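Local coordinates for titin (Homo sapiens, PDB 6H4L), which is a giant muscle protein of the sarcomere, this immunoglobulin-like domain belonging to its M-band segment and probably serving a structural role, at residues 18-21 with 22-26. Sequence-based numbering, arbitrary orientation.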
loop_
_atom_site.group_PDB
_atom_site.type_symbol
_atom_site.label_atom_id
_atom_site.label_comp_id
_atom_site.label_asym_id
_atom_site.label_seq_id
_atom_site.Cartn_x
_atom_site.Cartn_y
_atom_site.Cartn_z
ATOM N N HIS A 18 2.918 6.658 -10.100
ATOM C CA HIS A 18 2.550 8.016 -10.456
ATOM C C HIS A 18 3.510 9.086 -9.956
ATOM O O HIS A 18 4.450 8.818 -9.205
ATOM C CB HIS A 18 1.111 8.333 -10.015
ATOM C CG HIS A 18 0.912 8.328 -8.531
ATOM N ND1 HIS A 18 0.810 7.164 -7.798
ATOM C CD2 HIS A 18 0.785 9.343 -7.642
ATOM C CE1 HIS A 18 0.636 7.462 -6.522
ATOM N NE2 HIS A 18 0.615 8.776 -6.402
ATOM N N ARG A 19 3.249 10.304 -10.407
ATOM C CA ARG A 19 4.043 11.467 -10.043
ATOM C C ARG A 19 3.234 12.324 -9.090
ATOM O O ARG A 19 2.002 12.270 -9.081
ATOM C CB ARG A 19 4.388 12.290 -11.285
ATOM C CG ARG A 19 5.243 11.568 -12.307
ATOM N N VAL A 20 3.930 13.112 -8.284
ATOM C CA VAL A 20 3.276 14.074 -7.416
ATOM C C VAL A 20 4.201 15.269 -7.272
ATOM O O VAL A 20 5.410 15.104 -7.099
ATOM C CB VAL A 20 2.949 13.475 -6.032
ATOM C CG1 VAL A 20 4.220 13.134 -5.279
ATOM C CG2 VAL A 20 2.078 14.433 -5.222
ATOM N N PRO A 21 3.645 16.480 -7.402
ATOM C CA PRO A 21 4.457 17.681 -7.187
ATOM C C PRO A 21 4.975 17.741 -5.755
ATOM O O PRO A 21 4.256 17.388 -4.818
ATOM C CB PRO A 21 3.464 18.821 -7.434
ATOM C CG PRO A 21 2.426 18.235 -8.328
ATOM C CD PRO A 21 2.295 16.798 -7.896
ATOM N N CYS A 22 6.221 18.173 -5.597
ATOM C CA CYS A 22 6.807 18.383 -4.281
ATOM C C CYS A 22 5.843 19.146 -3.378
ATOM O O CYS A 22 5.265 20.154 -3.784
ATOM C CB CYS A 22 8.133 19.136 -4.414
ATOM S SG CYS A 22 8.579 20.191 -3.007
ATOM N N GLY A 23 5.658 18.642 -2.160
ATOM C CA GLY A 23 4.830 19.305 -1.172
ATOM C C GLY A 23 3.375 18.880 -1.118
ATOM O O GLY A 23 2.681 19.155 -0.140
ATOM N N GLN A 24 2.902 18.213 -2.164
ATOM C CA GLN A 24 1.525 17.747 -2.164
ATOM C C GLN A 24 1.424 16.422 -1.421
ATOM O O GLN A 24 2.437 15.779 -1.141
ATOM C CB GLN A 24 0.985 17.606 -3.589
ATOM C CG GLN A 24 0.764 18.937 -4.297
ATOM C CD GLN A 24 -0.175 18.830 -5.486
ATOM O OE1 GLN A 24 -0.847 17.813 -5.677
ATOM N NE2 GLN A 24 -0.229 19.886 -6.291
ATOM N N ASN A 25 0.198 16.030 -1.096
ATOM C CA ASN A 25 -0.061 14.722 -0.506
ATOM C C ASN A 25 -0.413 13.757 -1.609
ATOM O O ASN A 25 -0.882 14.155 -2.668
ATOM C CB ASN A 25 -1.238 14.793 0.465
ATOM C CG ASN A 25 -1.123 15.951 1.434
ATOM O OD1 ASN A 25 -0.053 16.214 1.978
ATOM N ND2 ASN A 25 -2.232 16.654 1.650
ATOM N N THR A 26 -0.200 12.476 -1.369
ATOM C CA THR A 26 -0.599 11.511 -2.373
ATOM C C THR A 26 -1.087 10.216 -1.744
ATOM O O THR A 26 -0.860 9.958 -0.566
ATOM C CB THR A 26 0.547 11.242 -3.365
ATOM O OG1 THR A 26 0.015 10.679 -4.570
ATOM C CG2 THR A 26 1.590 10.324 -2.754
#
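His18 and Thr26 face each other across the turn that joins two strands of this I-set immunoglobulin sandwich, and their side chains meet in a short hydrogen bond: NE2 of His18 lies 2.7 Å from OG1 of Thr26, at the edge of the imidazole and near its plane. Either atom could be the donor. The other ring nitrogen, ND1, is hydrogen-bonded to the backbone oxygen of Arg16, so both ring nitrogens have partners, which probably fixes the rotation of the ring. The hydroxyl reaches the ring because Thr26 turns OG1 trans to its own backbone N (chi1 -160°).

Further along, residues 21-24 form a type II beta turn, closed by Gln24 N donating to Pro21 O at 3.1 Å with a nearly straight N-H...O angle of 164°. Gly23 takes the positive phi (93°) expected at the third position of such a turn, where a beta carbon would press on the carbonyl oxygen of Cys22. This end of the domain also lies close to a bound zinc ion, whose site includes Asp70 and His72.

Inside the bend, Val20 sends CG2 to within 3.7 Å of Gln24 CB and 4.0 Å of Thr26 CB; Leu96 and Cys71 touch both Val20 and Thr26, tying the turn to the sandwich interior. Since strand 18-20 pairs in parallel with strand 88-98 while 26-35 belongs to the other sheet, the chain passes here between sheets. On the exposed side of the turn the extended Gln24 side chain lies across the proline ring, its amide NE2 3.7 Å from Pro21 CG.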